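Local coordinates for protein peroxinectin A (Dictyostelium discoideum, PDB 6ERC) that catalyses the oxidation of phenolic donors by hydrogen peroxide and also oxidises iodide and thiocyanate, as a secreted haem peroxidase, at residues P47-S52 with D101-P106; I55-T60 with L364-F369; K112-F117 with L379-L384. One frame throughout, in Å; residues are numbered along the deposited sequence.

Contact 1. Residues P47-S52 with D101-P106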
loop_
_atom_site.group_PDB
_atom_site.type_symbol
_atom_site.label_atom_id
_atom_site.label_comp_id
_atom_site.label_asym_id
_atom_site.label_seq_id
_atom_site.Cartn_x
_atom_site.Cartn_y
_atom_site.Cartn_z
ATOM N N PRO A 47 -1.099 -3.596 -25.463
ATOM C CA PRO A 47 -1.368 -2.499 -24.523
ATOM C C PRO A 47 -1.868 -3.014 -23.180
ATOM O O PRO A 47 -2.288 -4.164 -23.037
ATOM C CB PRO A 47 -2.442 -1.670 -25.236
ATOM C CG PRO A 47 -2.315 -2.032 -26.674
ATOM C CD PRO A 47 -1.884 -3.463 -26.699
ATOM N N SER A 48 -1.828 -2.123 -22.184
ATOM C CA SER A 48 -2.166 -2.511 -20.815
ATOM C C SER A 48 -3.593 -3.044 -20.725
ATOM O O SER A 48 -3.833 -4.108 -20.145
ATOM C CB SER A 48 -1.977 -1.320 -19.874
ATOM O OG SER A 48 -0.645 -0.839 -19.923
ATOM N N ARG A 49 -4.555 -2.317 -21.298
ATOM C CA ARG A 49 -5.950 -2.727 -21.182
ATOM C C ARG A 49 -6.201 -4.070 -21.859
ATOM O O ARG A 49 -7.100 -4.813 -21.447
ATOM C CB ARG A 49 -6.862 -1.649 -21.769
ATOM C CG ARG A 49 -8.345 -2.008 -21.791
ATOM C CD ARG A 49 -8.878 -2.402 -20.420
ATOM N NE ARG A 49 -10.310 -2.686 -20.471
ATOM C CZ ARG A 49 -11.009 -3.236 -19.482
ATOM N NH1 ARG A 49 -10.419 -3.577 -18.344
ATOM N NH2 ARG A 49 -12.309 -3.452 -19.635
ATOM N N ALA A 50 -5.429 -4.396 -22.895
ATOM C CA ALA A 50 -5.551 -5.711 -23.516
ATOM C C ALA A 50 -5.050 -6.798 -22.574
ATOM O O ALA A 50 -5.741 -7.795 -22.337
ATOM C CB ALA A 50 -4.785 -5.741 -24.839
ATOM N N ILE A 51 -3.849 -6.618 -22.019
ATOM C CA ILE A 51 -3.334 -7.575 -21.045
ATOM C C ILE A 51 -4.302 -7.719 -19.880
ATOM O O ILE A 51 -4.454 -8.811 -19.319
ATOM C CB ILE A 51 -1.934 -7.148 -20.558
ATOM C CG1 ILE A 51 -0.942 -7.074 -21.724
ATOM C CG2 ILE A 51 -1.426 -8.105 -19.489
ATOM C CD1 ILE A 51 -0.638 -8.407 -22.390
ATOM N N SER A 52 -4.966 -6.628 -19.495
ATOM C CA SER A 52 -5.945 -6.695 -18.413
ATOM C C SER A 52 -7.096 -7.623 -18.779
ATOM O O SER A 52 -7.482 -8.494 -17.992
ATOM C CB SER A 52 -6.463 -5.293 -18.092
ATOM O OG SER A 52 -7.438 -5.328 -17.067
ATOM N N ASP A 101 -14.258 -2.370 -26.840
ATOM C CA ASP A 101 -14.207 -2.859 -25.469
ATOM C C ASP A 101 -15.575 -2.701 -24.816
ATOM O O ASP A 101 -16.143 -1.606 -24.794
ATOM C CB ASP A 101 -13.142 -2.109 -24.672
ATOM C CG ASP A 101 -12.931 -2.693 -23.281
ATOM O OD1 ASP A 101 -13.882 -2.684 -22.470
ATOM O OD2 ASP A 101 -11.812 -3.177 -23.002
ATOM N N GLN A 102 -16.108 -3.807 -24.291
ATOM C CA GLN A 102 -17.458 -3.798 -23.737
ATOM C C GLN A 102 -17.587 -2.895 -22.517
ATOM O O GLN A 102 -18.695 -2.439 -22.217
ATOM C CB GLN A 102 -17.884 -5.222 -23.372
ATOM C CG GLN A 102 -17.896 -6.192 -24.544
ATOM C CD GLN A 102 -18.825 -5.749 -25.656
ATOM O OE1 GLN A 102 -19.889 -5.189 -25.401
ATOM N NE2 GLN A 102 -18.422 -5.992 -26.900
ATOM N N TYR A 103 -16.491 -2.622 -21.809
ATOM C CA TYR A 103 -16.552 -1.802 -20.606
ATOM C C TYR A 103 -16.201 -0.342 -20.847
ATOM O O TYR A 103 -16.637 0.515 -20.069
ATOM C CB TYR A 103 -15.616 -2.368 -19.527
ATOM C CG TYR A 103 -15.977 -3.771 -19.094
ATOM C CD1 TYR A 103 -15.476 -4.879 -19.768
ATOM C CD2 TYR A 103 -16.825 -3.987 -18.017
ATOM C CE1 TYR A 103 -15.809 -6.162 -19.376
ATOM C CE2 TYR A 103 -17.161 -5.264 -17.620
ATOM C CZ TYR A 103 -16.652 -6.347 -18.302
ATOM O OH TYR A 103 -16.988 -7.619 -17.907
ATOM N N PHE A 104 -15.433 -0.031 -21.896
ATOM C CA PHE A 104 -14.992 1.340 -22.118
ATOM C C PHE A 104 -15.111 1.790 -23.570
ATOM O O PHE A 104 -14.654 2.894 -23.895
ATOM C CB PHE A 104 -13.541 1.508 -21.647
ATOM C CG PHE A 104 -13.338 1.201 -20.189
ATOM C CD1 PHE A 104 -13.785 2.078 -19.214
ATOM C CD2 PHE A 104 -12.699 0.038 -19.794
ATOM C CE1 PHE A 104 -13.598 1.800 -17.872
ATOM C CE2 PHE A 104 -12.511 -0.247 -18.453
ATOM C CZ PHE A 104 -12.961 0.638 -17.490
ATOM N N ASP A 105 -15.707 0.987 -24.455
ATOM C CA ASP A 105 -15.867 1.397 -25.845
ATOM C C ASP A 105 -16.843 0.477 -26.570
ATOM O O ASP A 105 -16.497 -0.108 -27.605
ATOM C CB ASP A 105 -14.515 1.401 -26.559
ATOM C CG ASP A 105 -14.602 1.959 -27.965
ATOM O OD1 ASP A 105 -15.498 2.791 -28.219
ATOM O OD2 ASP A 105 -13.789 1.552 -28.821
ATOM N N PRO A 106 -18.070 0.325 -26.070
ATOM C CA PRO A 106 -19.013 -0.582 -26.739
ATOM C C PRO A 106 -19.437 -0.101 -28.114
ATOM O O PRO A 106 -19.779 -0.928 -28.968
ATOM C CB PRO A 106 -20.197 -0.634 -25.763
ATOM C CG PRO A 106 -20.125 0.657 -25.024
ATOM C CD PRO A 106 -18.667 0.978 -24.893
#
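Arg49, on the first turn of helix 48-56, sends its guanidinium group into the loop 101-106, where Asp101 takes the charge and Phe104 covers a face. NE donates to Asp101 OD2 at 3.0 Å, and this salt bridge is the firmest of the bonds to Asp101. NH2 adds two weak bonds, a nearly straight one to Asp101 OD1 at 3.3 Å and a more bent one to OD2. Carboxylate and guanidinium lie only 29° apart, yet NE meets OD2 from above the carboxylate plane, so the two groups pair out of plane, through one good bond and two weak ones. With CG anti to the backbone N (chi1 176°) and a bend at chi2, the Arg49 chain leaves the helix and turns its NE side to Asp101. The tight part is here: Phe104 stands edge-on to the guanidinium, its CE2 3.4 Å above the plane and over the centre, with the two planes 75° apart. A flat hydrocarbon ring suits this buried place, leaving the N-H edges to polar partners. Asp378, on NH1, is the strongest partner of Arg49, and Asn53 also donates to Asp101 OD2. Toward solvent the fit is slighter. Partly exposed Tyr103 meets Arg49 NH2 with CB and CD1, both at 3.5 Å, at the guanidinium edge. Aspartate suits position 101 because its short side chain can also fold back: OD1 accepts from Tyr103 N at 2.7 Å and from Phe104 N at 3.1 Å, the signature of an Asx turn within a wider Asx motif.

Contact 2. Residues I55-T60 with L364-F369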
loop_
_atom_site.group_PDB
_atom_site.type_symbol
_atom_site.label_atom_id
_atom_site.label_comp_id
_atom_site.label_asym_id
_atom_site.label_seq_id
_atom_site.Cartn_x
_atom_site.Cartn_y
_atom_site.Cartn_z
ATOM N N ILE A 55 -5.644 -11.504 -19.234
ATOM C CA ILE A 55 -5.099 -12.199 -18.071
ATOM C C ILE A 55 -5.919 -11.940 -16.813
ATOM O O ILE A 55 -6.310 -12.876 -16.117
ATOM C CB ILE A 55 -3.620 -11.802 -17.868
ATOM C CG1 ILE A 55 -2.753 -12.511 -18.910
ATOM C CG2 ILE A 55 -3.149 -12.141 -16.452
ATOM C CD1 ILE A 55 -1.314 -12.067 -18.927
ATOM N N PHE A 56 -6.182 -10.673 -16.497
ATOM C CA PHE A 56 -6.711 -10.324 -15.185
ATOM C C PHE A 56 -8.216 -10.514 -15.051
ATOM O O PHE A 56 -8.725 -10.442 -13.929
ATOM C CB PHE A 56 -6.343 -8.875 -14.852
ATOM C CG PHE A 56 -4.888 -8.688 -14.534
ATOM C CD1 PHE A 56 -4.432 -8.786 -13.230
ATOM C CD2 PHE A 56 -3.973 -8.428 -15.538
ATOM C CE1 PHE A 56 -3.094 -8.623 -12.934
ATOM C CE2 PHE A 56 -2.632 -8.262 -15.245
ATOM C CZ PHE A 56 -2.193 -8.361 -13.940
ATOM N N ASP A 57 -8.937 -10.767 -16.141
ATOM C CA ASP A 57 -10.387 -10.882 -16.053
ATOM C C ASP A 57 -10.780 -11.964 -15.058
ATOM O O ASP A 57 -10.228 -13.068 -15.065
ATOM C CB ASP A 57 -10.988 -11.194 -17.420
ATOM C CG ASP A 57 -12.503 -11.172 -17.402
ATOM O OD1 ASP A 57 -13.070 -10.128 -17.013
ATOM O OD2 ASP A 57 -13.127 -12.193 -17.769
ATOM N N GLN A 58 -11.744 -11.641 -14.200
ATOM C CA GLN A 58 -12.235 -12.561 -13.186
ATOM C C GLN A 58 -13.750 -12.624 -13.275
ATOM O O GLN A 58 -14.415 -11.586 -13.349
ATOM C CB GLN A 58 -11.795 -12.121 -11.789
ATOM C CG GLN A 58 -12.033 -13.159 -10.709
ATOM C CD GLN A 58 -11.324 -12.815 -9.417
ATOM O OE1 GLN A 58 -10.498 -11.903 -9.376
ATOM N NE2 GLN A 58 -11.640 -13.543 -8.351
ATOM N N GLN A 59 -14.290 -13.845 -13.281
ATOM C CA GLN A 59 -15.725 -14.067 -13.372
ATOM C C GLN A 59 -16.315 -14.788 -12.172
ATOM O O GLN A 59 -17.537 -14.744 -11.995
ATOM C CB GLN A 59 -16.066 -14.881 -14.630
ATOM C CG GLN A 59 -15.771 -14.177 -15.940
ATOM C CD GLN A 59 -16.311 -14.940 -17.133
ATOM O OE1 GLN A 59 -16.404 -16.167 -17.109
ATOM N NE2 GLN A 59 -16.685 -14.214 -18.179
ATOM N N THR A 60 -15.500 -15.452 -11.354
ATOM C CA THR A 60 -16.004 -16.230 -10.235
ATOM C C THR A 60 -15.150 -15.967 -9.002
ATOM O O THR A 60 -14.060 -15.394 -9.079
ATOM C CB THR A 60 -16.003 -17.730 -10.543
ATOM O OG1 THR A 60 -14.655 -18.209 -10.564
ATOM C CG2 THR A 60 -16.659 -18.014 -11.889
ATOM N N LEU A 364 -12.447 -3.578 -9.163
ATOM C CA LEU A 364 -11.201 -2.858 -9.389
ATOM C C LEU A 364 -10.832 -2.789 -10.866
ATOM O O LEU A 364 -10.321 -1.764 -11.330
ATOM C CB LEU A 364 -10.064 -3.529 -8.613
ATOM C CG LEU A 364 -10.200 -3.583 -7.089
ATOM C CD1 LEU A 364 -9.335 -4.693 -6.521
ATOM C CD2 LEU A 364 -9.817 -2.251 -6.472
ATOM N N ARG A 365 -11.083 -3.863 -11.620
ATOM C CA ARG A 365 -10.624 -3.927 -13.002
ATOM C C ARG A 365 -11.586 -3.245 -13.967
ATOM O O ARG A 365 -11.157 -2.756 -15.015
ATOM C CB ARG A 365 -10.418 -5.385 -13.417
ATOM C CG ARG A 365 -9.452 -5.564 -14.575
ATOM C CD ARG A 365 -9.326 -7.021 -14.992
ATOM N NE ARG A 365 -10.536 -7.518 -15.639
ATOM C CZ ARG A 365 -10.860 -7.293 -16.910
ATOM N NH1 ARG A 365 -10.070 -6.565 -17.688
ATOM N NH2 ARG A 365 -11.983 -7.793 -17.407
ATOM N N ASN A 366 -12.874 -3.198 -13.639
ATOM C CA ASN A 366 -13.890 -2.617 -14.514
ATOM C C ASN A 366 -14.776 -1.652 -13.739
ATOM O O ASN A 366 -16.003 -1.767 -13.726
ATOM C CB ASN A 366 -14.739 -3.710 -15.162
ATOM C CG ASN A 366 -13.951 -4.567 -16.133
ATOM O OD1 ASN A 366 -13.231 -4.057 -16.994
ATOM N ND2 ASN A 366 -14.083 -5.881 -15.998
ATOM N N PHE A 367 -14.159 -0.674 -13.081
ATOM C CA PHE A 367 -14.915 0.361 -12.387
ATOM C C PHE A 367 -15.326 1.449 -13.372
ATOM O O PHE A 367 -14.492 1.964 -14.123
ATOM C CB PHE A 367 -14.091 0.969 -11.251
ATOM C CG PHE A 367 -14.772 2.122 -10.574
ATOM C CD1 PHE A 367 -15.751 1.899 -9.622
ATOM C CD2 PHE A 367 -14.449 3.429 -10.901
ATOM C CE1 PHE A 367 -16.389 2.956 -9.002
ATOM C CE2 PHE A 367 -15.085 4.491 -10.284
ATOM C CZ PHE A 367 -16.055 4.254 -9.335
ATOM N N LEU A 368 -16.607 1.805 -13.359
ATOM C CA LEU A 368 -17.159 2.779 -14.292
ATOM C C LEU A 368 -17.661 4.003 -13.543
ATOM O O LEU A 368 -18.170 3.896 -12.423
ATOM C CB LEU A 368 -18.309 2.177 -15.110
ATOM C CG LEU A 368 -17.954 1.037 -16.062
ATOM C CD1 LEU A 368 -19.205 0.553 -16.773
ATOM C CD2 LEU A 368 -16.904 1.471 -17.070
ATOM N N PHE A 369 -17.505 5.170 -14.173
ATOM C CA PHE A 369 -18.126 6.379 -13.647
ATOM C C PHE A 369 -19.628 6.363 -13.891
ATOM O O PHE A 369 -20.407 6.823 -13.048
ATOM C CB PHE A 369 -17.499 7.623 -14.284
ATOM C CG PHE A 369 -16.020 7.776 -14.021
ATOM C CD1 PHE A 369 -15.423 7.194 -12.910
ATOM C CD2 PHE A 369 -15.228 8.514 -14.888
ATOM C CE1 PHE A 369 -14.066 7.343 -12.675
ATOM C CE2 PHE A 369 -13.873 8.666 -14.658
ATOM C CZ PHE A 369 -13.292 8.079 -13.549
HETATM O O HOH W 1 -12.252 -8.817 -13.640
#
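The guanidinium of Arg365 lies between Asp57 and Asn366: Asp57 CA sits over one face, and Asn366 OD1 lies 3.8 Å above the other, displaced toward the rim. Water 1 occupies the edge, in the plane, taking a hydrogen bond from NE at 2.9 Å and a second from Gln58 N. Ile55 CG2 lies on one face of the other flat group, the Phe56 ring, and Ala380 on the opposite face, with Leu384 beyond the ring on Ala380's side. The charged pair joins Arg365 NH2 to Asp57 OD1 at 2.6 Å. Carboxylate and guanidinium stand almost perpendicular, at 88°, and the N-H points well off the acceptor (128°), so the salt bridge is short but weak as a hydrogen bond. OD1 is displaced to the same side of the guanidinium plane as Asp57 CA. A bend at chi3 (70°) in the long arginine chain swings the guanidinium over the Asp57 backbone, while CD rests 3.5 Å from Phe56 CB. Phenylalanine thus serves twice, its methylene against the arginine chain and its ring in the hydrophobic core. Arg365 NH1 is spoken for by Ser52 and Asn53, and Asn366 OD1 accepts from Arg49, so Arg365 and Asn366 together tie the end of helix 362-365 to helix 48-56, from Arg49 to its last turn. Around the helix end, Gln58 NE2 donates to Thr60 O at 3.1 Å, and Arg422 donates to the carbonyls of Ile55 and Asp57. The chemistry implies a largely electrostatic join: partly exposed Asp57 probably balances the charge of buried Arg365, while a bridging water and neutral amide and hydroxyl groups supply the directional bonds.

Contact 3. Residues K112-F117 with L379-L384. With HEM (protoporphyrin IX containing Fe), chain F.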
loop_
_atom_site.group_PDB
_atom_site.type_symbol
_atom_site.label_atom_id
_atom_site.label_comp_id
_atom_site.label_asym_id
_atom_site.label_seq_id
_atom_site.Cartn_x
_atom_site.Cartn_y
_atom_site.Cartn_z
ATOM N N LYS A 112 -10.989 5.739 -27.759
ATOM C CA LYS A 112 -11.308 5.881 -26.345
ATOM C C LYS A 112 -10.101 5.540 -25.478
ATOM O O LYS A 112 -9.327 4.632 -25.793
ATOM C CB LYS A 112 -12.486 4.979 -25.975
ATOM C CG LYS A 112 -13.817 5.429 -26.556
ATOM C CD LYS A 112 -14.341 6.663 -25.843
ATOM C CE LYS A 112 -15.734 7.036 -26.316
ATOM N NZ LYS A 112 -16.263 8.219 -25.580
ATOM N N THR A 113 -9.949 6.273 -24.375
ATOM C CA THR A 113 -8.807 6.103 -23.488
ATOM C C THR A 113 -9.245 6.247 -22.037
ATOM O O THR A 113 -10.349 6.705 -21.732
ATOM C CB THR A 113 -7.700 7.122 -23.787
ATOM O OG1 THR A 113 -8.218 8.450 -23.642
ATOM C CG2 THR A 113 -7.171 6.943 -25.193
ATOM N N MET A 114 -8.353 5.841 -21.140
ATOM C CA MET A 114 -8.495 6.074 -19.712
ATOM C C MET A 114 -7.335 6.939 -19.240
ATOM O O MET A 114 -6.191 6.740 -19.659
ATOM C CB MET A 114 -8.521 4.759 -18.933
ATOM C CG MET A 114 -9.752 3.917 -19.200
ATOM S SD MET A 114 -9.722 2.351 -18.314
ATOM C CE MET A 114 -8.457 1.473 -19.227
ATOM N N ASN A 115 -7.636 7.903 -18.377
ATOM C CA ASN A 115 -6.616 8.828 -17.903
ATOM C C ASN A 115 -5.449 8.074 -17.278
ATOM O O ASN A 115 -5.643 7.136 -16.500
ATOM C CB ASN A 115 -7.217 9.795 -16.880
ATOM C CG ASN A 115 -8.272 10.696 -17.482
ATOM O OD1 ASN A 115 -9.380 10.257 -17.793
ATOM N ND2 ASN A 115 -7.933 11.971 -17.645
ATOM N N TYR A 116 -4.231 8.485 -17.629
ATOM C CA TYR A 116 -3.040 8.034 -16.921
ATOM C C TYR A 116 -1.962 9.096 -17.046
ATOM O O TYR A 116 -1.716 9.612 -18.141
ATOM C CB TYR A 116 -2.521 6.700 -17.459
ATOM C CG TYR A 116 -1.246 6.243 -16.782
ATOM C CD1 TYR A 116 -0.004 6.682 -17.223
ATOM C CD2 TYR A 116 -1.285 5.375 -15.698
ATOM C CE1 TYR A 116 1.157 6.271 -16.607
ATOM C CE2 TYR A 116 -0.125 4.955 -15.078
ATOM C CZ TYR A 116 1.091 5.407 -15.536
ATOM O OH TYR A 116 2.249 4.993 -14.921
ATOM N N PHE A 117 -1.317 9.403 -15.926
ATOM C CA PHE A 117 -0.240 10.380 -15.874
ATOM C C PHE A 117 1.006 9.706 -15.326
ATOM O O PHE A 117 0.939 8.991 -14.322
ATOM C CB PHE A 117 -0.635 11.576 -15.015
ATOM C CG PHE A 117 -1.709 12.421 -15.624
ATOM C CD1 PHE A 117 -3.043 12.094 -15.458
ATOM C CD2 PHE A 117 -1.385 13.538 -16.373
ATOM C CE1 PHE A 117 -4.037 12.871 -16.026
ATOM C CE2 PHE A 117 -2.372 14.319 -16.942
ATOM C CZ PHE A 117 -3.700 13.986 -16.769
ATOM N N LEU A 379 -7.700 -0.848 -12.505
ATOM C CA LEU A 379 -6.518 -0.904 -11.654
ATOM C C LEU A 379 -5.478 -1.875 -12.200
ATOM O O LEU A 379 -4.274 -1.629 -12.069
ATOM C CB LEU A 379 -6.921 -1.286 -10.232
ATOM C CG LEU A 379 -5.828 -1.230 -9.166
ATOM C CD1 LEU A 379 -5.072 0.095 -9.192
ATOM C CD2 LEU A 379 -6.449 -1.443 -7.798
ATOM N N ALA A 380 -5.915 -2.974 -12.812
ATOM C CA ALA A 380 -4.974 -3.868 -13.477
ATOM C C ALA A 380 -4.215 -3.133 -14.576
ATOM O O ALA A 380 -2.987 -3.237 -14.674
ATOM C CB ALA A 380 -5.715 -5.076 -14.047
ATOM N N SER A 381 -4.933 -2.374 -15.408
ATOM C CA SER A 381 -4.279 -1.614 -16.468
ATOM C C SER A 381 -3.339 -0.562 -15.894
ATOM O O SER A 381 -2.218 -0.385 -16.387
ATOM C CB SER A 381 -5.325 -0.956 -17.367
ATOM O OG SER A 381 -6.170 -1.923 -17.960
ATOM N N ARG A 382 -3.778 0.152 -14.854
ATOM C CA ARG A 382 -2.924 1.165 -14.243
ATOM C C ARG A 382 -1.615 0.559 -13.755
ATOM O O ARG A 382 -0.553 1.180 -13.869
ATOM C CB ARG A 382 -3.660 1.854 -13.094
ATOM C CG ARG A 382 -4.781 2.781 -13.551
ATOM C CD ARG A 382 -5.273 3.688 -12.426
ATOM N NE ARG A 382 -4.334 4.771 -12.130
ATOM C CZ ARG A 382 -4.233 5.895 -12.836
ATOM N NH1 ARG A 382 -5.009 6.095 -13.895
ATOM N NH2 ARG A 382 -3.348 6.824 -12.489
ATOM N N ASN A 383 -1.668 -0.660 -13.218
ATOM C CA ASN A 383 -0.448 -1.313 -12.757
ATOM C C ASN A 383 0.477 -1.629 -13.925
ATOM O O ASN A 383 1.677 -1.335 -13.874
ATOM C CB ASN A 383 -0.795 -2.580 -11.979
ATOM C CG ASN A 383 -1.586 -2.289 -10.716
ATOM O OD1 ASN A 383 -1.392 -1.260 -10.072
ATOM N ND2 ASN A 383 -2.487 -3.195 -10.360
ATOM N N LEU A 384 -0.064 -2.228 -14.990
ATOM C CA LEU A 384 0.744 -2.515 -16.172
ATOM C C LEU A 384 1.379 -1.245 -16.720
ATOM O O LEU A 384 2.574 -1.220 -17.033
ATOM C CB LEU A 384 -0.113 -3.192 -17.240
ATOM C CG LEU A 384 -0.192 -4.721 -17.211
ATOM C CD1 LEU A 384 1.165 -5.351 -17.504
ATOM C CD2 LEU A 384 -0.733 -5.219 -15.885
HETATM C CHA HEM F . -1.167 1.615 -5.614
HETATM C CHB HEM F . -5.967 1.308 -5.127
HETATM C CHC HEM F . -5.395 -2.406 -2.036
HETATM C CHD HEM F . -0.604 -2.239 -2.726
HETATM C C1A HEM F . -2.514 1.808 -5.795
HETATM C C2A HEM F . -3.116 2.702 -6.753
HETATM C C3A HEM F . -4.444 2.622 -6.627
HETATM C C4A HEM F . -4.723 1.672 -5.574
HETATM C CMA HEM F . -5.506 3.397 -7.437
HETATM C CAA HEM F . -2.326 3.570 -7.745
HETATM C CBA HEM F . -2.606 3.016 -9.134
HETATM C CGA HEM F . -1.491 3.396 -10.073
HETATM O O1A HEM F . -0.333 2.955 -9.851
HETATM O O2A HEM F . -1.761 4.133 -11.054
HETATM C C1B HEM F . -6.217 0.293 -4.235
HETATM C C2B HEM F . -7.525 -0.089 -3.764
HETATM C C3B HEM F . -7.375 -1.112 -2.905
HETATM C C4B HEM F . -5.960 -1.410 -2.811
HETATM C CMB HEM F . -8.813 0.625 -4.222
HETATM C CAB HEM F . -8.445 -1.904 -2.119
HETATM C CBB HEM F . -9.759 -1.697 -2.259
HETATM C C1C HEM F . -4.051 -2.698 -1.954
HETATM C C2C HEM F . -3.444 -3.751 -1.158
HETATM C C3C HEM F . -2.108 -3.700 -1.351
HETATM C C4C HEM F . -1.850 -2.615 -2.272
HETATM C CMC HEM F . -4.291 -4.705 -0.289
HETATM C CAC HEM F . -0.932 -4.544 -0.794
HETATM C CBC HEM F . -1.034 -5.556 0.069
HETATM C C1D HEM F . -0.338 -1.158 -3.530
HETATM C C2D HEM F . 0.974 -0.665 -3.881
HETATM C C3D HEM F . 0.808 0.390 -4.685
HETATM C C4D HEM F . -0.605 0.615 -4.856
HETATM C CMD HEM F . 2.303 -1.293 -3.417
HETATM C CAD HEM F . 1.898 1.276 -5.313
HETATM C CBD HEM F . 2.331 2.231 -4.205
HETATM C CGD HEM F . 2.708 3.582 -4.763
HETATM O O1D HEM F . 1.792 4.421 -4.959
HETATM O O2D HEM F . 3.914 3.836 -5.010
HETATM N NA HEM F . -3.524 1.195 -5.089
HETATM N NB HEM F . -5.284 -0.531 -3.636
HETATM N NC HEM F . -3.046 -2.027 -2.617
HETATM N ND HEM F . -1.277 -0.352 -4.141
HETATM FE FE HEM F . -3.250 -0.406 -3.848
#
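The propionate-binding side of the haem pocket in this animal haem peroxidase is where Arg382 of helix 379-390 meets Asn115 and Tyr116, at the break in strand 113-124 of the antiparallel four-stranded sheet. Arg382 divides its guanidinium between protein and cofactor. NE donates to O2A of a haem propionate at 2.9 Å, with an N-H...O angle of 136°. NH1 turns the other way, to the backbone carbonyl Asn115 O, also at 2.9 Å; this bond lies near the guanidinium plane but is weak. A bend at chi3 (75°) brings the group off the helix side so that it fits between propionate and strand, a span that arginine suits because its N-H groups point in several directions. Tyr116 covers one guanidinium face, with CD2 3.9 Å above the plane toward the rim and the ring tilted by 42°. Its hydroxyl is held by Asp389, one helical turn beyond Gln385 and Arg386, which the ring also touches. Arg386 also hydrogen-bonds the haem, and this positive charge near the propionate probably favours its ionised form. With alanine here instead of Arg382, propionate O2A is likely to lose its charged donor and Asn115 O its side-chain partner, with a gap opening beside the Tyr116 ring. One residue earlier the contact is looser: Met114 CE lies 4.3 Å from Ser381 OG, whose hydroxyl is bonded to Asp378. Leucine suits the haem-facing turn, where Leu379 CD1 rests 3.7 Å from pyrrole carbon C3A.

Contacts 1 and 2 both use helix 48-56, one near its start and the other at its end, with about 10 Å between centres. Contact 3 has its centre about 10 Å from that of contact 1 and about 13 Å from that of contact 2. Along the chain contact 1 closes before contact 3 opens, whereas contact 2 crosses both, its second segment falling between the two segments of contact 3. Residues 101-106 lie in the loop that leads into strand 113-124, and helix 362-365 precedes helix 379-390, to which a backbone hydrogen bond from Leu379 N to Leu364 O joins it. Early and late parts of the chain thus interlock on one side of the protein, from the outer loop inward to the haem propionate.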